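Local coordinates for pheromone cOB1/lipoprotein, YaeC family (PDB 4EF1) that probably binds methionine as the substrate-binding lipoprotein of an uptake system, and is also the precursor of the peptide pheromone cOB1, at residues 20-25 and 218-223; 231-234 and 240-243; 97-102 and 170-175. All coordinates share one frame; numbering follows the deposited sequence. Where two conformers were deposited one is given.

Contact 1. Residues 20-25 and 218-223; sequences EHVKPL and KKLVKV
Leu220 is the first residue of 218-223 to reach across, and it does so lightly: its CD1 stands 4.4 Å from CG2 of Val22. With CG anti to the backbone N (chi1 177°), the branched end of the leucine comes closer to helix 20-25 than its CB does. Length suits this position, because the same side chain also packs on Leu6 and Val8 of strand 4-10 and on Leu19, so it touches both the sheet and helix 12-28. Two helices lying on the same six-stranded sheet, 12-28 and 215-225, thus meet side chain to side chain in an alpha/beta lobe of the type 2 periplasmic binding protein fold; the axes of the two segments approach to 10.6 Å at 113°. One turn on, Val223 makes the main contact with a single methyl. Its chi1 of 164° sets CG1 opposite the backbone N, where it meets Leu25 CB at 3.8 Å and Val22 CB at 3.9 Å. CG1 of Val22 is slightly farther from that methyl, and CD1 of Leu25 lies 4.0 Å from it. The two valines lie alongside each other, running in opposite senses. Leu25, less deeply buried, runs obliquely to Val223 and also leans on Glu228 and Val229 of helix 227-236; Val22 shares Val229 and touches Leu33 on the sheet.

Contact 2. Residues 231-234 and 240-243; sequences DWIT and AIVP
Ile233 points from helix 227-236 toward Ile241 and Pro243 in the chain that returns after it, and its atoms can be followed outward. CB already lies against the ring of Pro243, close to CG. From there the side chain forks. Chi1 of -66° turns CG1 beside the backbone N and leaves CG2 anti to it, and this CG2 methyl does most of the work: it is 3.7 Å from CG2 of Ile241 and 3.8 Å from CG of Pro243. The two isoleucines lie nearly perpendicular, CG2 methyl to CG2 methyl. The other branch, CG1 and the terminal CD1, makes no close contact with 240-243; as a whole the side chain also packs on Ile18 of helix 12-28. A beta-branched residue therefore suits the place, having one arm for the returning chain. At the more open end, Thr234 OG1 sits 3.5 Å from Pro243 CD, while its hydrogen bond to Gln230 O ties the hydroxyl back to its own helix. No direct hydrogen bond joins the segments, but two waters do. One donates to Ile233 O at 3.0 Å and accepts from Ile241 N at 3.1 Å; the second links Thr234 OG1 to Ile241 O, donating to the latter at 2.9 Å. The last helix thus packs against the short strand 242-243, which pairs through Val242 with Leu83 at the border of the six-stranded sheet. The side chain of Ile241 is about 7 Å from the bound selenomethionine, so the last helix and edge strand lie close to the ligand pocket of a methionine-binding type 2 periplasmic binding protein.

Contact 3. Residues 97-102 and 170-175; sequences QEIPDG and GAAVLI
A small, wholly apolar and buried contact sets Ile99, in the loop that leads into strand 104-108, against Ala171 and Ala172 at or near the beginning of strand 172-175. The two strands are parallel neighbours in the five-stranded mixed sheet of the second alpha/beta lobe, and the contact lies where the loop before strand 104-108 passes the start of the neighbouring strand. Ile99 carries it with both arms. CG2, anti to the backbone N, lies 4.0 Å from Ala171 CB; the longer arm is extended (chi2 170°) and brings CD1 to within 4.3 Å of Ala172 CB. Short alanines suit the receiving side: their methyls leave room for the branched side chain lying over them. Ile99 and Ala172 both pack on Ile105, and Ile99 on Leu150 as well. The backbones have other partners: Ala171 bonds through its main chain to Thr104 and Ala172 to Tyr106, while Lys148 NZ bonds to the carbonyl oxygens of both Gln97 and Ile99, which probably helps hold the loop that carries Ile99. With no hydrogen bond or salt bridge between the segments, and 104 Å² buried in all, the attraction here is dispersion and the exclusion of water; the position of the segments is set by polar bonds of each backbone to other neighbours, probably more than by this contact.

Contacts 1 and 2 belong to the same lobe and touch, His21 stacking on Trp232; their helices 215-225 and 227-236 follow each other in the chain, and both pack against helix 12-28. Contact 3 lies in the other lobe, its centre about 40 Å from that of contact 1 and on the opposite side of the chain's centre. All three touching residues of contact 3 are buried, whereas contacts 1 and 2 are each only partly so. The chemistry does not simply track burial: contacts 1 and 3 rest on aliphatic packing alone, helix on helix in one and loop on strand in the other, while contact 2, which lies close to the ligand, adds bridging waters to its apolar centre.

Contact 1. Residues 20-25 and 218-223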
ATOM      1  N   GLU A  20       8.036  -4.190 -15.051  1.00 24.07           N
ATOM      2  CA  GLU A  20       9.186  -4.355 -15.950  1.00 23.98           C
ATOM      3  C   GLU A  20       9.563  -5.826 -16.058  1.00 23.12           C
ATOM      4  O   GLU A  20       9.838  -6.318 -17.162  1.00 24.61           O
ATOM      5  CB  GLU A  20      10.418  -3.537 -15.494  1.00 26.59           C
ATOM      6  CG  GLU A  20      10.285  -2.012 -15.597  1.00 28.18           C
ATOM      7  CD  GLU A  20      10.104  -1.467 -17.011  1.00 27.86           C
ATOM      8  OE1 GLU A  20      10.607  -2.068 -17.979  1.00 27.79           O
ATOM      9  OE2 GLU A  20       9.398  -0.427 -17.154  1.00 34.45           O
ATOM     10  N   HIS A  21       9.632  -6.515 -14.918  1.00 21.88           N
ATOM     11  CA  HIS A  21      10.022  -7.916 -14.872  1.00 21.64           C
ATOM     12  C   HIS A  21       9.155  -8.830 -15.713  1.00 20.44           C
ATOM     13  O   HIS A  21       9.660  -9.771 -16.319  1.00 20.32           O
ATOM     14  CB  HIS A  21      10.125  -8.407 -13.414  1.00 22.56           C
ATOM     15  CG  HIS A  21      10.404  -9.886 -13.290  1.00 24.77           C
ATOM     16  ND1 HIS A  21      11.618 -10.406 -13.505  1.00 27.02           N
ATOM     17  CD2 HIS A  21       9.567 -10.959 -13.004  1.00 26.91           C
ATOM     18  CE1 HIS A  21      11.566 -11.753 -13.369  1.00 27.26           C
ATOM     19  NE2 HIS A  21      10.326 -12.088 -13.052  1.00 28.88           N
ATOM     20  N   VAL A  22       7.856  -8.589 -15.739  1.00 19.35           N
ATOM     21  CA  VAL A  22       6.934  -9.451 -16.499  1.00 20.80           C
ATOM     22  C   VAL A  22       6.772  -9.057 -17.999  1.00 21.70           C
ATOM     23  O   VAL A  22       6.075  -9.768 -18.749  1.00 20.63           O
ATOM     24  CB  VAL A  22       5.544  -9.566 -15.787  1.00 20.22           C
ATOM     25  CG1 VAL A  22       5.700 -10.115 -14.349  1.00 20.48           C
ATOM     26  CG2 VAL A  22       4.801  -8.248 -15.769  1.00 17.73           C
ATOM     27  N   LYS A  23       7.385  -7.958 -18.459  1.00 22.39           N
ATOM     28  CA  LYS A  23       7.237  -7.574 -19.899  1.00 24.81           C
ATOM     29  C   LYS A  23       7.520  -8.726 -20.892  1.00 24.46           C
ATOM     30  O   LYS A  23       6.733  -8.952 -21.780  1.00 22.31           O
ATOM     31  CB  LYS A  23       8.087  -6.374 -20.292  1.00 26.18           C
ATOM     32  CG  LYS A  23       7.615  -5.045 -19.744  1.00 26.90           C
ATOM     33  CD  LYS A  23       8.455  -3.926 -20.310  1.00 28.07           C
ATOM     34  CE  LYS A  23       8.045  -2.576 -19.781  1.00 29.49           C
ATOM     35  NZ  LYS A  23       8.956  -1.550 -20.298  1.00 27.31           N
ATOM     36  N   PRO A  24       8.625  -9.456 -20.715  1.00 25.59           N
ATOM     37  CA  PRO A  24       8.870 -10.576 -21.674  1.00 29.12           C
ATOM     38  C   PRO A  24       7.780 -11.673 -21.642  1.00 28.11           C
ATOM     39  O   PRO A  24       7.462 -12.249 -22.680  1.00 27.28           O
ATOM     40  CB  PRO A  24      10.229 -11.133 -21.241  1.00 32.12           C
ATOM     41  CG  PRO A  24      10.842 -10.076 -20.382  1.00 32.08           C
ATOM     42  CD  PRO A  24       9.716  -9.309 -19.750  1.00 28.45           C
ATOM     43  N   LEU A  25       7.194 -11.922 -20.465  1.00 26.08           N
ATOM     44  CA  LEU A  25       6.078 -12.889 -20.338  1.00 26.22           C
ATOM     45  C   LEU A  25       4.821 -12.395 -21.048  1.00 26.01           C
ATOM     46  O   LEU A  25       4.158 -13.153 -21.749  1.00 26.34           O
ATOM     47  CB  LEU A  25       5.780 -13.195 -18.854  1.00 25.74           C
ATOM     48  CG  LEU A  25       6.816 -14.056 -18.140  1.00 26.92           C
ATOM     49  CD1 LEU A  25       6.789 -13.835 -16.626  1.00 26.73           C
ATOM     50  CD2 LEU A  25       6.561 -15.503 -18.539  1.00 26.39           C
ATOM     51  N   LYS A 218      -6.705  -9.108 -18.128  1.00 20.73           N
ATOM     52  CA  LYS A 218      -6.790 -10.435 -17.520  0.50 21.85           C
ATOM     53  C   LYS A 218      -5.484 -11.214 -17.723  1.00 22.46           C
ATOM     54  O   LYS A 218      -5.034 -11.882 -16.826  1.00 24.36           O
ATOM     55  CB  LYS A 218      -8.021 -11.197 -18.011  0.50 23.89           C
ATOM     56  CG  LYS A 218      -9.306 -10.541 -17.472  0.50 25.08           C
ATOM     57  CD  LYS A 218     -10.599 -11.327 -17.636  0.50 26.51           C
ATOM     58  CE  LYS A 218     -11.039 -11.564 -19.066  0.50 27.56           C
ATOM     59  NZ  LYS A 218     -12.474 -11.967 -19.097  0.50 30.01           N
ATOM     60  N   LYS A 219      -4.880 -11.089 -18.887  1.00 21.40           N
ATOM     61  CA  LYS A 219      -3.584 -11.755 -19.157  1.00 23.48           C
ATOM     62  C   LYS A 219      -2.525 -11.260 -18.175  1.00 21.42           C
ATOM     63  O   LYS A 219      -1.750 -12.052 -17.635  1.00 22.41           O
ATOM     64  CB  LYS A 219      -3.129 -11.491 -20.609  1.00 24.13           C
ATOM     65  CG  LYS A 219      -3.799 -12.374 -21.655  1.00 26.90           C
ATOM     66  CD  LYS A 219      -3.432 -11.918 -23.054  1.00 24.98           C
ATOM     67  CE  LYS A 219      -4.197 -12.700 -24.072  1.00 27.89           C
ATOM     68  NZ  LYS A 219      -3.662 -12.308 -25.402  1.00 30.54           N
ATOM     69  N   LEU A 220      -2.517  -9.944 -17.957  1.00 20.44           N
ATOM     70  CA  LEU A 220      -1.617  -9.304 -17.005  1.00 20.78           C
ATOM     71  C   LEU A 220      -1.822  -9.794 -15.613  1.00 19.51           C
ATOM     72  O   LEU A 220      -0.872 -10.149 -14.959  1.00 19.65           O
ATOM     73  CB  LEU A 220      -1.760  -7.779 -17.005  1.00 19.40           C
ATOM     74  CG  LEU A 220      -0.918  -6.984 -15.986  1.00 18.92           C
ATOM     75  CD1 LEU A 220       0.582  -7.216 -16.137  1.00 19.89           C
ATOM     76  CD2 LEU A 220      -1.275  -5.535 -16.204  1.00 18.20           C
ATOM     77  N   VAL A 221      -3.065  -9.804 -15.148  1.00 20.71           N
ATOM     78  CA  VAL A 221      -3.350 -10.310 -13.800  1.00 19.33           C
ATOM     79  C   VAL A 221      -2.890 -11.751 -13.612  1.00 20.81           C
ATOM     80  O   VAL A 221      -2.363 -12.085 -12.568  1.00 21.32           O
ATOM     81  CB  VAL A 221      -4.861 -10.146 -13.415  1.00 18.79           C
ATOM     82  CG1 VAL A 221      -5.163 -10.804 -12.060  1.00 19.36           C
ATOM     83  CG2 VAL A 221      -5.227  -8.674 -13.389  1.00 18.00           C
ATOM     84  N   LYS A 222      -3.125 -12.608 -14.613  1.00 20.69           N
ATOM     85  CA  LYS A 222      -2.771 -14.006 -14.511  1.00 21.06           C
ATOM     86  C   LYS A 222      -1.242 -14.139 -14.442  1.00 21.57           C
ATOM     87  O   LYS A 222      -0.749 -14.930 -13.645  1.00 20.11           O
ATOM     88  CB  LYS A 222      -3.299 -14.841 -15.682  1.00 22.18           C
ATOM     89  CG  LYS A 222      -3.022 -16.353 -15.533  1.00 24.11           C
ATOM     90  CD  LYS A 222      -3.521 -17.122 -16.741  1.00 24.66           C
ATOM     91  CE  LYS A 222      -3.345 -18.610 -16.623  1.00 26.08           C
ATOM     92  NZ  LYS A 222      -3.926 -19.357 -17.767  1.00 25.81           N
ATOM     93  N   VAL A 223      -0.526 -13.363 -15.270  1.00 20.98           N
ATOM     94  CA  VAL A 223       0.969 -13.448 -15.317  1.00 20.50           C
ATOM     95  C   VAL A 223       1.519 -12.949 -13.988  1.00 21.42           C
ATOM     96  O   VAL A 223       2.373 -13.618 -13.359  1.00 24.24           O
ATOM     97  CB  VAL A 223       1.549 -12.675 -16.511  1.00 19.81           C
ATOM     98  CG1 VAL A 223       3.043 -12.452 -16.326  1.00 19.80           C
ATOM     99  CG2 VAL A 223       1.228 -13.382 -17.810  1.00 19.36           C
TER

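Contact 2. Residues 231-234 and 240-243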
ATOM      1  N   ASP A 231       7.185 -16.238  -6.921  1.00 24.98           N
ATOM      2  CA  ASP A 231       8.479 -16.662  -6.314  1.00 28.92           C
ATOM      3  C   ASP A 231       9.545 -15.576  -6.488  1.00 27.96           C
ATOM      4  O   ASP A 231      10.310 -15.299  -5.567  1.00 30.51           O
ATOM      5  CB  ASP A 231       8.949 -17.979  -6.896  1.00 30.09           C
ATOM      6  CG  ASP A 231       8.066 -19.147  -6.492  1.00 34.55           C
ATOM      7  OD1 ASP A 231       7.154 -18.920  -5.684  1.00 38.63           O
ATOM      8  OD2 ASP A 231       8.256 -20.275  -6.984  1.00 35.24           O
ATOM      9  N   TRP A 232       9.611 -14.983  -7.673  1.00 26.72           N
ATOM     10  CA  TRP A 232      10.565 -13.895  -7.925  1.00 26.50           C
ATOM     11  C   TRP A 232      10.320 -12.734  -6.996  1.00 23.83           C
ATOM     12  O   TRP A 232      11.241 -12.229  -6.346  1.00 23.12           O
ATOM     13  CB  TRP A 232      10.518 -13.518  -9.398  1.00 25.04           C
ATOM     14  CG  TRP A 232      11.432 -12.396  -9.732  1.00 25.15           C
ATOM     15  CD1 TRP A 232      12.784 -12.460 -10.092  1.00 26.97           C
ATOM     16  CD2 TRP A 232      11.106 -10.975  -9.703  1.00 24.43           C
ATOM     17  NE1 TRP A 232      13.284 -11.205 -10.301  1.00 25.62           N
ATOM     18  CE2 TRP A 232      12.329 -10.268 -10.083  1.00 24.63           C
ATOM     19  CE3 TRP A 232       9.948 -10.238  -9.432  1.00 25.18           C
ATOM     20  CZ2 TRP A 232      12.372  -8.884 -10.192  1.00 26.09           C
ATOM     21  CZ3 TRP A 232      10.012  -8.828  -9.521  1.00 24.94           C
ATOM     22  CH2 TRP A 232      11.190  -8.177  -9.914  1.00 23.66           C
ATOM     23  N   ILE A 233       9.053 -12.359  -6.841  1.00 22.28           N
ATOM     24  CA  ILE A 233       8.651 -11.292  -5.935  1.00 21.67           C
ATOM     25  C   ILE A 233       9.102 -11.600  -4.497  1.00 21.00           C
ATOM     26  O   ILE A 233       9.749 -10.781  -3.842  1.00 21.20           O
ATOM     27  CB  ILE A 233       7.107 -11.061  -5.960  1.00 21.79           C
ATOM     28  CG1 ILE A 233       6.626 -10.543  -7.302  1.00 23.89           C
ATOM     29  CG2 ILE A 233       6.672 -10.054  -4.915  1.00 19.40           C
ATOM     30  CD1 ILE A 233       5.119 -10.390  -7.351  1.00 21.85           C
ATOM     31  N   THR A 234       8.798 -12.801  -4.033  1.00 21.32           N
ATOM     32  CA  THR A 234       9.178 -13.262  -2.703  1.00 23.36           C
ATOM     33  C   THR A 234      10.697 -13.241  -2.457  1.00 24.34           C
ATOM     34  O   THR A 234      11.143 -12.813  -1.387  1.00 26.71           O
ATOM     35  CB  THR A 234       8.576 -14.673  -2.430  1.00 22.76           C
ATOM     36  OG1 THR A 234       7.161 -14.519  -2.407  1.00 24.68           O
ATOM     37  CG2 THR A 234       9.023 -15.245  -1.076  1.00 24.23           C
ATOM     38  N   ALA A 240       8.963  -8.938   2.303  1.00 28.99           N
ATOM     39  CA  ALA A 240       8.271  -7.683   2.610  1.00 27.72           C
ATOM     40  C   ALA A 240       7.087  -7.429   1.669  1.00 26.85           C
ATOM     41  O   ALA A 240       6.112  -6.758   2.036  1.00 25.55           O
ATOM     42  CB  ALA A 240       9.254  -6.518   2.596  1.00 28.34           C
ATOM     43  N   ILE A 241       7.172  -7.990   0.454  1.00 26.98           N
ATOM     44  CA  ILE A 241       6.101  -7.888  -0.555  1.00 25.06           C
ATOM     45  C   ILE A 241       5.546  -9.311  -0.680  1.00 21.54           C
ATOM     46  O   ILE A 241       6.279 -10.240  -0.996  1.00 22.71           O
ATOM     47  CB  ILE A 241       6.629  -7.341  -1.906  1.00 24.60           C
ATOM     48  CG1 ILE A 241       7.439  -6.015  -1.716  1.00 22.13           C
ATOM     49  CG2 ILE A 241       5.472  -7.154  -2.900  1.00 19.29           C
ATOM     50  CD1 ILE A 241       6.723  -4.830  -1.086  1.00 22.35           C
ATOM     51  N   VAL A 242       4.254  -9.477  -0.414  1.00 19.98           N
ATOM     52  CA  VAL A 242       3.676 -10.835  -0.245  1.00 21.49           C
ATOM     53  C   VAL A 242       2.655 -11.061  -1.369  1.00 21.75           C
ATOM     54  O   VAL A 242       1.571 -10.446  -1.363  1.00 20.81           O
ATOM     55  CB  VAL A 242       2.956 -10.996   1.124  1.00 21.04           C
ATOM     56  CG1 VAL A 242       2.313 -12.379   1.231  1.00 22.08           C
ATOM     57  CG2 VAL A 242       3.883 -10.684   2.312  1.00 19.45           C
ATOM     58  N   PRO A 243       3.010 -11.887  -2.352  1.00 22.87           N
ATOM     59  CA  PRO A 243       2.071 -12.174  -3.442  1.00 21.04           C
ATOM     60  C   PRO A 243       0.796 -12.820  -2.916  1.00 23.27           C
ATOM     61  O   PRO A 243       0.856 -13.623  -1.943  1.00 22.37           O
ATOM     62  CB  PRO A 243       2.853 -13.157  -4.327  1.00 23.59           C
ATOM     63  CG  PRO A 243       4.287 -12.928  -3.999  1.00 24.91           C
ATOM     64  CD  PRO A 243       4.294 -12.604  -2.536  1.00 23.17           C
TER
HETATM   65  O   HOH W   1       9.019 -10.015  -1.085  1.00 27.61           O
HETATM   66  O   HOH W   2       6.476 -12.996  -0.076  1.00 40.96           O

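Contact 3. Residues 97-102 and 170-175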
ATOM      1  N   GLN A  97       7.383  -0.464  23.287  1.00 29.40           N
ATOM      2  CA  GLN A  97       7.321  -0.385  24.764  1.00 31.75           C
ATOM      3  C   GLN A  97       8.220   0.708  25.372  1.00 32.57           C
ATOM      4  O   GLN A  97       7.917   1.235  26.461  1.00 31.11           O
ATOM      5  CB  GLN A  97       7.622  -1.746  25.423  1.00 34.14           C
ATOM      6  CG  GLN A  97       6.713  -2.896  25.011  1.00 38.86           C
ATOM      7  CD  GLN A  97       5.213  -2.622  25.233  1.00 42.10           C
ATOM      8  OE1 GLN A  97       4.807  -2.082  26.266  1.00 40.83           O
ATOM      9  NE2 GLN A  97       4.387  -3.025  24.258  1.00 47.40           N
ATOM     10  N   GLU A  98       9.286   1.057  24.656  1.00 30.33           N
ATOM     11  CA  GLU A  98      10.218   2.141  25.023  1.00 36.35           C
ATOM     12  C   GLU A  98       9.668   3.535  24.799  1.00 32.59           C
ATOM     13  O   GLU A  98      10.194   4.476  25.352  1.00 30.88           O
ATOM     14  CB  GLU A  98      11.520   2.068  24.190  1.00 45.11           C
ATOM     15  CG  GLU A  98      12.509   0.987  24.593  1.00 54.72           C
ATOM     16  CD  GLU A  98      13.655   0.841  23.593  1.00 64.25           C
ATOM     17  OE1 GLU A  98      13.707   1.589  22.590  1.00 63.87           O
ATOM     18  OE2 GLU A  98      14.523  -0.021  23.817  1.00 72.26           O
ATOM     19  N   ILE A  99       8.645   3.680  23.962  1.00 31.53           N
ATOM     20  CA  ILE A  99       8.057   5.000  23.651  1.00 31.96           C
ATOM     21  C   ILE A  99       7.505   5.708  24.916  1.00 29.56           C
ATOM     22  O   ILE A  99       6.725   5.115  25.678  1.00 27.63           O
ATOM     23  CB  ILE A  99       6.975   4.872  22.524  1.00 30.71           C
ATOM     24  CG1 ILE A  99       7.645   4.568  21.183  1.00 30.23           C
ATOM     25  CG2 ILE A  99       6.125   6.096  22.367  1.00 29.15           C
ATOM     26  CD1 ILE A  99       6.696   4.199  20.062  1.00 28.82           C
ATOM     27  N   PRO A 100       7.943   6.964  25.163  1.00 27.28           N
ATOM     28  CA  PRO A 100       7.451   7.694  26.316  1.00 26.65           C
ATOM     29  C   PRO A 100       5.972   7.980  26.255  1.00 25.53           C
ATOM     30  O   PRO A 100       5.409   8.135  25.165  1.00 26.60           O
ATOM     31  CB  PRO A 100       8.256   8.995  26.278  1.00 28.18           C
ATOM     32  CG  PRO A 100       9.515   8.649  25.539  1.00 28.03           C
ATOM     33  CD  PRO A 100       9.097   7.633  24.527  1.00 28.57           C
ATOM     34  N   ASP A 101       5.348   8.104  27.414  1.00 25.97           N
ATOM     35  CA  ASP A 101       3.955   8.504  27.464  1.00 27.12           C
ATOM     36  C   ASP A 101       3.790   9.872  26.790  1.00 27.82           C
ATOM     37  O   ASP A 101       4.681  10.730  26.861  1.00 28.63           O
ATOM     38  CB  ASP A 101       3.412   8.591  28.887  1.00 26.34           C
ATOM     39  CG  ASP A 101       3.220   7.221  29.558  1.00 29.18           C
ATOM     40  OD1 ASP A 101       3.652   6.172  28.996  1.00 26.59           O
ATOM     41  OD2 ASP A 101       2.619   7.241  30.659  1.00 27.02           O
ATOM     42  N   GLY A 102       2.674  10.059  26.119  1.00 27.14           N
ATOM     43  CA  GLY A 102       2.411  11.312  25.442  1.00 28.36           C
ATOM     44  C   GLY A 102       3.169  11.569  24.165  1.00 25.58           C
ATOM     45  O   GLY A 102       3.093  12.671  23.625  1.00 27.46           O
ATOM     46  N   GLY A 170       8.527  13.100  15.666  1.00 27.06           N
ATOM     47  CA  GLY A 170       7.689  12.151  16.395  1.00 26.08           C
ATOM     48  C   GLY A 170       8.458  10.960  16.928  1.00 25.48           C
ATOM     49  O   GLY A 170       9.627  10.733  16.542  1.00 25.77           O
ATOM     50  N   ALA A 171       7.805  10.180  17.788  1.00 22.94           N
ATOM     51  CA  ALA A 171       8.445   8.971  18.362  1.00 25.27           C
ATOM     52  C   ALA A 171       8.508   7.819  17.336  1.00 24.19           C
ATOM     53  O   ALA A 171       9.438   6.976  17.388  1.00 22.43           O
ATOM     54  CB  ALA A 171       7.732   8.504  19.625  1.00 25.72           C
ATOM     55  N   ALA A 172       7.551   7.792  16.410  1.00 23.27           N
ATOM     56  CA  ALA A 172       7.521   6.753  15.353  1.00 23.73           C
ATOM     57  C   ALA A 172       6.638   7.225  14.191  1.00 24.06           C
ATOM     58  O   ALA A 172       5.771   8.087  14.376  1.00 26.01           O
ATOM     59  CB  ALA A 172       7.039   5.416  15.903  1.00 20.40           C
ATOM     60  N   VAL A 173       6.883   6.647  13.010  1.00 21.32           N
ATOM     61  CA  VAL A 173       6.279   7.071  11.755  1.00 19.65           C
ATOM     62  C   VAL A 173       5.727   5.824  11.013  1.00 19.03           C
ATOM     63  O   VAL A 173       6.461   4.861  10.850  1.00 21.74           O
ATOM     64  CB  VAL A 173       7.329   7.817  10.866  1.00 19.65           C
ATOM     65  CG1 VAL A 173       6.713   8.385   9.574  1.00 19.74           C
ATOM     66  CG2 VAL A 173       7.971   8.990  11.637  1.00 20.68           C
ATOM     67  N   LEU A 174       4.444   5.821  10.612  1.00 20.50           N
ATOM     68  CA  LEU A 174       3.903   4.756   9.705  1.00 20.21           C
ATOM     69  C   LEU A 174       4.284   5.086   8.245  1.00 21.40           C
ATOM     70  O   LEU A 174       3.930   6.146   7.758  1.00 23.60           O
ATOM     71  CB  LEU A 174       2.378   4.664   9.813  1.00 20.63           C
ATOM     72  CG  LEU A 174       1.681   3.405   9.242  1.00 21.74           C
ATOM     73  CD1 LEU A 174       1.854   2.182  10.176  1.00 19.55           C
ATOM     74  CD2 LEU A 174       0.217   3.711   8.993  1.00 19.40           C
ATOM     75  N   ILE A 175       5.020   4.206   7.577  1.00 21.23           N
ATOM     76  CA  ILE A 175       5.488   4.431   6.219  1.00 21.43           C
ATOM     77  C   ILE A 175       4.937   3.294   5.346  1.00 21.16           C
ATOM     78  O   ILE A 175       5.201   2.139   5.643  1.00 18.75           O
ATOM     79  CB  ILE A 175       7.032   4.423   6.112  1.00 24.49           C
ATOM     80  CG1 ILE A 175       7.673   5.428   7.108  1.00 24.89           C
ATOM     81  CG2 ILE A 175       7.417   4.678   4.674  1.00 21.82           C
ATOM     82  CD1 ILE A 175       9.184   5.406   7.109  1.00 23.88           C
TER